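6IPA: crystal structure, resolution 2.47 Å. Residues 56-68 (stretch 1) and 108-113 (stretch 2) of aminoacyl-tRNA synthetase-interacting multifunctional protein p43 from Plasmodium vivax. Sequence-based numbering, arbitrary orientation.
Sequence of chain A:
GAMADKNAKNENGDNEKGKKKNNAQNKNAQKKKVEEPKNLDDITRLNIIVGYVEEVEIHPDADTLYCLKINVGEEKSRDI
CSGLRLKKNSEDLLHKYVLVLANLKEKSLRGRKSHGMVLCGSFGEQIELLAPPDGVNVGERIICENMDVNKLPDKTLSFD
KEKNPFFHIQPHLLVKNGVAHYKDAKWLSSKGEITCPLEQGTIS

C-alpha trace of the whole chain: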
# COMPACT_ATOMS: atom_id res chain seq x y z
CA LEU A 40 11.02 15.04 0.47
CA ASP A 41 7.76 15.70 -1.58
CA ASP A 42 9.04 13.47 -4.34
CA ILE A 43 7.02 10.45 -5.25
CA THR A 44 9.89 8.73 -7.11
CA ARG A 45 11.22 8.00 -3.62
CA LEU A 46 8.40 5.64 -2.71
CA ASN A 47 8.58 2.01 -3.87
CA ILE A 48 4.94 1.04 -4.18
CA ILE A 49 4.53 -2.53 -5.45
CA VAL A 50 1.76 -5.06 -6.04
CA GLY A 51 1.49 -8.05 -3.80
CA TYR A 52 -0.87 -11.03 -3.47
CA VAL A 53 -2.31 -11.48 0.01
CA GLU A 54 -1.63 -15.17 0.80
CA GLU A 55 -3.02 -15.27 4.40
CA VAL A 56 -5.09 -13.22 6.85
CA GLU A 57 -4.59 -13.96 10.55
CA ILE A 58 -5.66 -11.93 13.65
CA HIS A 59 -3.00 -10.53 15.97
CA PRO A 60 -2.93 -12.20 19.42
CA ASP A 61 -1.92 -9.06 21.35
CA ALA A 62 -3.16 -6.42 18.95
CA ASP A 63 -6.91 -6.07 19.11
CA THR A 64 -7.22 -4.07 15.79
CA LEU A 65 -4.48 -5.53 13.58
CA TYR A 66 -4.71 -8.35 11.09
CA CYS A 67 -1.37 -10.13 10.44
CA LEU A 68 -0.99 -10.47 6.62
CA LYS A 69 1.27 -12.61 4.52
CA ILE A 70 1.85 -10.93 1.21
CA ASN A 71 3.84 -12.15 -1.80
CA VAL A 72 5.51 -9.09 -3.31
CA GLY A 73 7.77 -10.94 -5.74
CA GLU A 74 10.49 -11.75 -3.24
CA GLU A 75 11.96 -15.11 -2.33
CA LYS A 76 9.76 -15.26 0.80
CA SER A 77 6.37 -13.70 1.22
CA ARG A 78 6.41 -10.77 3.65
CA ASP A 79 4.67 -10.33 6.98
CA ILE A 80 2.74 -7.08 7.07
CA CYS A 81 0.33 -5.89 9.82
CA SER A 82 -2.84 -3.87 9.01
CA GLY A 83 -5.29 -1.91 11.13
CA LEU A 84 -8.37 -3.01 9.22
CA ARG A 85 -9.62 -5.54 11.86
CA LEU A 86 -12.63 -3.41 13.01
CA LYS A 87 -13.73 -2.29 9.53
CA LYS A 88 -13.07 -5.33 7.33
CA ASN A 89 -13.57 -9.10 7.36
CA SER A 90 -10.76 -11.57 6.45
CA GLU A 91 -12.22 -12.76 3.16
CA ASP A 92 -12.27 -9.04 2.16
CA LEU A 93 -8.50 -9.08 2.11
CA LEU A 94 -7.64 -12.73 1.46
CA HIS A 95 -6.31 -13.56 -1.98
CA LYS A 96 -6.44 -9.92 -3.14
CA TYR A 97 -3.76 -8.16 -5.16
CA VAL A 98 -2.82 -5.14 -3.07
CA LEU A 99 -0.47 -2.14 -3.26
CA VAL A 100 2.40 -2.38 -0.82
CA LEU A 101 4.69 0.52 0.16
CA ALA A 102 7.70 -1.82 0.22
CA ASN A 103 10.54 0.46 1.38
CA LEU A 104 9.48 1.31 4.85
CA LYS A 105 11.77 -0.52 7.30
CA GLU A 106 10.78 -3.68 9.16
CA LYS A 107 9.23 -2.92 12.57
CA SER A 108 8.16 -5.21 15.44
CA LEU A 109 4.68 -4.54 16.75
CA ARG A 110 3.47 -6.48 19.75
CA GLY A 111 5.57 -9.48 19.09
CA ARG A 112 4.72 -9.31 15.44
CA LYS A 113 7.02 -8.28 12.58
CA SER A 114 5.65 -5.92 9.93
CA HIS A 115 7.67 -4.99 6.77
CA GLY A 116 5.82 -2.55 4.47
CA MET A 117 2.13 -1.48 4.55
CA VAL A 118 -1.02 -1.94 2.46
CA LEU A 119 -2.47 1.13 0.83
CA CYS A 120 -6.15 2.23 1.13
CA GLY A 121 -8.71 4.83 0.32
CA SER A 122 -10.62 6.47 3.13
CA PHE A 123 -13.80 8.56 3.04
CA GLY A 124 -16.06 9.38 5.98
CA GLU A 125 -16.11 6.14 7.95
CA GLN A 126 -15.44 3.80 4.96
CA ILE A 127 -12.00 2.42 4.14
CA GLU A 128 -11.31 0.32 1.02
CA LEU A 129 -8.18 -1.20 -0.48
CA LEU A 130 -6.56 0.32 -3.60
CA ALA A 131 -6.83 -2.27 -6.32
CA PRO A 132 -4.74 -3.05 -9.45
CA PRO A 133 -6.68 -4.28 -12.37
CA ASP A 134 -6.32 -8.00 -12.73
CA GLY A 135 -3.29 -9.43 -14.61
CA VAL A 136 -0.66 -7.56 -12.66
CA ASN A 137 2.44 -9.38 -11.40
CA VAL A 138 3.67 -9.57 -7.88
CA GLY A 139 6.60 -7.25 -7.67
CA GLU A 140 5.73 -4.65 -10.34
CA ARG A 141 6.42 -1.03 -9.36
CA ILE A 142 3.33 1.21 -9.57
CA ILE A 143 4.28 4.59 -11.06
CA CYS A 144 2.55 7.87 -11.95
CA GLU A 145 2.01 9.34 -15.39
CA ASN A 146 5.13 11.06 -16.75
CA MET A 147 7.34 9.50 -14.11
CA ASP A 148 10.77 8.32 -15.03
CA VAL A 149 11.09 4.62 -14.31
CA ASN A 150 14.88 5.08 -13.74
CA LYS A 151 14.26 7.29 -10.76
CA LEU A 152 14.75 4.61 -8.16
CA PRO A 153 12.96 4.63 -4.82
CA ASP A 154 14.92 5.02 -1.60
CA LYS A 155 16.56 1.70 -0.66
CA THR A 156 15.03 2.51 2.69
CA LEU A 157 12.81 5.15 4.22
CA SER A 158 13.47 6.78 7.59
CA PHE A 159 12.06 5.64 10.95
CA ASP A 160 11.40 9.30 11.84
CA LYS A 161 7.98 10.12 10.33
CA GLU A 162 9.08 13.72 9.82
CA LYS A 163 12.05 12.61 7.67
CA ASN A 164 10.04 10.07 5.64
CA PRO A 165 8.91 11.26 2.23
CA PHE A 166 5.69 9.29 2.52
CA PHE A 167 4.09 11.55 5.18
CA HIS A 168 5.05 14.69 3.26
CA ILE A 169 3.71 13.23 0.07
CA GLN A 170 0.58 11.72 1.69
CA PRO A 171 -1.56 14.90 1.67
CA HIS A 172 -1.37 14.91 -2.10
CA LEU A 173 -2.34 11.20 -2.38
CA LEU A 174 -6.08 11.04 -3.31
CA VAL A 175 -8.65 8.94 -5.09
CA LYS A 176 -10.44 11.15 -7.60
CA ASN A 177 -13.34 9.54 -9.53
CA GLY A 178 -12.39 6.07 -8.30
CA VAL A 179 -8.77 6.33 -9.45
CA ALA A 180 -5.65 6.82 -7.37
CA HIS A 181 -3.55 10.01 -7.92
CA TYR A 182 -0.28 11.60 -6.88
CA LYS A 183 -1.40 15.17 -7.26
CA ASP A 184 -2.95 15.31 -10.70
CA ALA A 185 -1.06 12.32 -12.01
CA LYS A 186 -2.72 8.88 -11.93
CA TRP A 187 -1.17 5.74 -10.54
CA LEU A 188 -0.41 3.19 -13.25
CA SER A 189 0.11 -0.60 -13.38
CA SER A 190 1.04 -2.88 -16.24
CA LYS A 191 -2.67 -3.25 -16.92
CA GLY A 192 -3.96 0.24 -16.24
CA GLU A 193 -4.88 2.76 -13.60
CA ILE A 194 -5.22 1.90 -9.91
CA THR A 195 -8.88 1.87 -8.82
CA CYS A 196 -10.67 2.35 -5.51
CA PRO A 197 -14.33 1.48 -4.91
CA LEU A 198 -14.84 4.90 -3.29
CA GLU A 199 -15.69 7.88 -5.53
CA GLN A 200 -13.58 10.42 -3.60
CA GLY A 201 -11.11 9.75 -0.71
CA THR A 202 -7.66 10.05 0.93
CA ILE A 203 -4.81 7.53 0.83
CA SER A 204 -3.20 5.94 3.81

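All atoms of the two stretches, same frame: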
# COMPACT_ATOMS: atom_id res chain seq x y z
N VAL A 56 -4.64 -14.14 5.82
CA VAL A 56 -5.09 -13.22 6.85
C VAL A 56 -5.17 -13.97 8.17
O VAL A 56 -5.79 -15.03 8.24
CB VAL A 56 -6.48 -12.67 6.55
CG1 VAL A 56 -6.82 -11.53 7.49
CG2 VAL A 56 -6.53 -12.21 5.12
N GLU A 57 -4.57 -13.42 9.20
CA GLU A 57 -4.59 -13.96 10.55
C GLU A 57 -4.85 -12.77 11.47
O GLU A 57 -4.61 -11.64 11.05
CB GLU A 57 -3.25 -14.67 10.84
CG GLU A 57 -2.85 -14.71 12.30
CD GLU A 57 -2.01 -15.92 12.67
OE1 GLU A 57 -1.53 -16.63 11.74
OE2 GLU A 57 -1.87 -16.17 13.91
N ILE A 58 -5.42 -13.00 12.66
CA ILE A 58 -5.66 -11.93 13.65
C ILE A 58 -4.45 -11.91 14.56
O ILE A 58 -3.73 -12.89 14.65
CB ILE A 58 -7.00 -12.09 14.43
CG1 ILE A 58 -8.17 -11.66 13.54
CG2 ILE A 58 -7.08 -11.25 15.71
CD1 ILE A 58 -9.51 -12.25 13.93
N HIS A 59 -4.21 -10.76 15.19
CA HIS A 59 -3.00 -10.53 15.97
C HIS A 59 -3.36 -10.89 17.41
O HIS A 59 -4.35 -10.37 17.94
CB HIS A 59 -2.59 -9.05 15.80
CG HIS A 59 -1.19 -8.72 16.25
ND1 HIS A 59 -0.67 -9.15 17.45
CD2 HIS A 59 -0.23 -7.93 15.69
CE1 HIS A 59 0.56 -8.68 17.59
NE2 HIS A 59 0.85 -7.94 16.54
N PRO A 60 -2.59 -11.82 18.05
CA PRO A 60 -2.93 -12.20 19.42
C PRO A 60 -3.04 -11.02 20.36
O PRO A 60 -4.08 -10.86 21.00
CB PRO A 60 -1.77 -13.12 19.84
CG PRO A 60 -1.30 -13.72 18.56
CD PRO A 60 -1.50 -12.66 17.51
N ASP A 61 -1.99 -10.19 20.42
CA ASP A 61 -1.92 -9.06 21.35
C ASP A 61 -2.35 -7.71 20.79
O ASP A 61 -2.42 -6.74 21.51
CB ASP A 61 -0.49 -8.94 21.85
CG ASP A 61 0.06 -10.26 22.36
OD1 ASP A 61 -0.73 -11.06 22.93
OD2 ASP A 61 1.27 -10.52 22.19
N ALA A 62 -2.62 -7.64 19.50
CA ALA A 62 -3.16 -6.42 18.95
C ALA A 62 -4.60 -6.69 18.60
O ALA A 62 -4.91 -7.51 17.73
CB ALA A 62 -2.37 -5.95 17.75
N ASP A 63 -5.48 -6.02 19.33
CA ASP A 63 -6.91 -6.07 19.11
C ASP A 63 -7.30 -5.73 17.65
O ASP A 63 -8.04 -6.50 17.03
CB ASP A 63 -7.56 -5.08 20.10
CG ASP A 63 -9.03 -5.35 20.32
OD1 ASP A 63 -9.84 -4.76 19.57
OD2 ASP A 63 -9.37 -6.11 21.25
N THR A 64 -6.77 -4.63 17.10
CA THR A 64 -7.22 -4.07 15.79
C THR A 64 -6.40 -4.46 14.54
O THR A 64 -6.75 -4.07 13.43
CB THR A 64 -7.26 -2.50 15.79
OG1 THR A 64 -5.94 -1.96 16.02
CG2 THR A 64 -8.24 -1.96 16.85
N LEU A 65 -5.33 -5.21 14.71
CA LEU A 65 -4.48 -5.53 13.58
C LEU A 65 -4.76 -6.94 13.07
O LEU A 65 -4.81 -7.90 13.85
CB LEU A 65 -2.97 -5.43 13.95
CG LEU A 65 -2.35 -4.21 14.64
CD1 LEU A 65 -0.86 -4.41 14.78
CD2 LEU A 65 -2.64 -2.91 13.91
N TYR A 66 -4.92 -7.06 11.75
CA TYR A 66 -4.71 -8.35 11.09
C TYR A 66 -3.20 -8.51 10.85
O TYR A 66 -2.51 -7.52 10.68
CB TYR A 66 -5.44 -8.42 9.75
CG TYR A 66 -6.94 -8.65 9.82
CD1 TYR A 66 -7.49 -9.77 10.46
CD2 TYR A 66 -7.81 -7.75 9.21
CE1 TYR A 66 -8.86 -9.97 10.49
CE2 TYR A 66 -9.17 -7.93 9.23
CZ TYR A 66 -9.71 -9.04 9.88
OH TYR A 66 -11.09 -9.17 9.88
N CYS A 67 -2.72 -9.75 10.86
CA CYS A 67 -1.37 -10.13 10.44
C CYS A 67 -1.42 -10.74 9.04
O CYS A 67 -1.89 -11.89 8.91
CB CYS A 67 -0.78 -11.17 11.39
SG CYS A 67 -0.08 -10.51 12.92
N LEU A 68 -0.92 -10.02 8.03
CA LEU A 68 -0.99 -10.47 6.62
C LEU A 68 0.27 -11.07 6.12
O LEU A 68 1.34 -10.66 6.51
CB LEU A 68 -1.34 -9.34 5.66
CG LEU A 68 -2.79 -8.89 5.73
CD1 LEU A 68 -3.16 -8.39 7.13
CD2 LEU A 68 -3.02 -7.85 4.63
N SER A 108 8.65 -4.09 14.67
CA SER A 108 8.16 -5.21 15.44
C SER A 108 7.05 -4.76 16.32
O SER A 108 7.31 -4.29 17.38
CB SER A 108 9.27 -5.80 16.30
OG SER A 108 9.02 -7.12 16.76
N LEU A 109 5.81 -4.96 15.94
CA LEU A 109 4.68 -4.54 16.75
C LEU A 109 4.08 -5.66 17.52
O LEU A 109 3.76 -6.68 16.95
CB LEU A 109 3.58 -4.09 15.86
CG LEU A 109 3.88 -2.87 15.06
CD1 LEU A 109 2.79 -2.54 14.07
CD2 LEU A 109 4.17 -1.73 16.00
N ARG A 110 4.07 -5.53 18.83
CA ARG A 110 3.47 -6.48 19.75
C ARG A 110 3.82 -7.90 19.51
O ARG A 110 2.98 -8.72 19.42
CB ARG A 110 1.97 -6.26 19.90
CG ARG A 110 1.62 -5.02 20.70
CD ARG A 110 0.13 -5.03 20.97
NE ARG A 110 -0.50 -3.96 21.75
CZ ARG A 110 -1.15 -2.92 21.24
NH1 ARG A 110 -1.20 -2.71 19.95
NH2 ARG A 110 -1.72 -2.05 22.02
N GLY A 111 5.07 -8.17 19.31
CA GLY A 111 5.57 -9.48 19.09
C GLY A 111 5.55 -9.80 17.64
O GLY A 111 6.33 -10.59 17.19
N ARG A 112 4.81 -9.04 16.87
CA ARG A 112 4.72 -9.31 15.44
C ARG A 112 5.45 -8.41 14.45
O ARG A 112 5.25 -7.23 14.42
CB ARG A 112 3.27 -9.40 15.02
CG ARG A 112 2.54 -10.54 15.66
CD ARG A 112 3.16 -11.88 15.36
NE ARG A 112 2.44 -12.90 16.10
CZ ARG A 112 1.53 -13.71 15.58
NH1 ARG A 112 1.22 -13.64 14.31
NH2 ARG A 112 0.94 -14.59 16.35
N LYS A 113 6.26 -9.03 13.59
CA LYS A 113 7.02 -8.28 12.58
C LYS A 113 6.09 -7.78 11.50
O LYS A 113 5.11 -8.45 11.17
CB LYS A 113 8.12 -9.15 11.93
CG LYS A 113 9.19 -9.71 12.88
CD LYS A 113 10.03 -8.62 13.53
CE LYS A 113 11.18 -9.20 14.35
NZ LYS A 113 10.73 -9.58 15.71

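A tight hairpin turn offers its neighbours a small, fixed set of backbone carbonyls, and a buried polar side chain can dock on one of them while the flanking long side chains close around it. The contact between residues 56-68 and 108-113 of this p43 protein illustrates the principle with a single hydrogen bond across the stretches and 424 Å² of buried surface.

The platform is the type I' turn from Leu109 to Arg112, closed by paired backbone hydrogen bonds: Leu109 N to Arg112 O (2.8 Å) and Arg112 N to Leu109 O (2.6 Å). Both central residues have positive phi. Gly111, at 90/-17, suits its place because a CB there would be jammed against the carbonyl oxygen of Arg110. On the other stretch, Glu57 and Cys67 pair through their backbones, Glu57 N to Cys67 O at 3.1 Å and Cys67 N to Glu57 O at 2.7 Å, and the loop between these strands carries His59 to the turn.

His59 is the buried centre of the contact. Its CA-to-CB bond points sideways, but the t rotamer (chi1 -165°) brings the ring nearer to the turn, where His59 NE2 donates to Leu109 O at 3.2 Å with an angle of 155°. That carbonyl therefore serves both the turn and the histidine. At the ring edge, His59 CE1 also lies 3.0 Å from Arg110 O. The ring's other nitrogen is used within its own loop: Asp61 N makes a weak hydrogen bond to His59 ND1 (3.4 Å). An imidazole suits this position because its two nitrogens can donate to the turn and accept from the loop at once.

Arg112 covers one face of that ring. With chi1 and chi2 both m, its chain folds so that Arg112 CG sits 3.5 Å from the centroid of the His59 ring, a CH-pi contact; chi3 is then t, and the chain runs on to a guanidinium among Pro60, Glu57 and Cys67. Pro60 CD lies over one face of this group, and Pro60 CG approaches Arg112 NH2 to 3.3 Å. Glu57, its chi1 and chi2 both t, extends its carboxylate to the guanidinium edge, but Glu57 OE2 remains 4.0 Å from Arg112 NH1: opposite charges near each other, beyond a salt bridge. Cys67 SG is 3.7 Å from Arg112 NH1. Arginine fits here because its aliphatic part can pack on the imidazole while its charged end reaches further.

Arg110 takes the other route, with chi1 m followed by t at chi2 and chi3. This extended chain lies along the loop, placing Arg110 CD 3.1 Å from Asp61 O and Arg110 NH1 4.1 Å from Ala62 CB. Arg110 NE comes within 3.4 Å of Asp61 O, but the angle is too poor for a hydrogen bond. A small apolar contact completes the interface: Leu65 and Leu109, both m,t, bring their CD1 atoms to 4.2 Å.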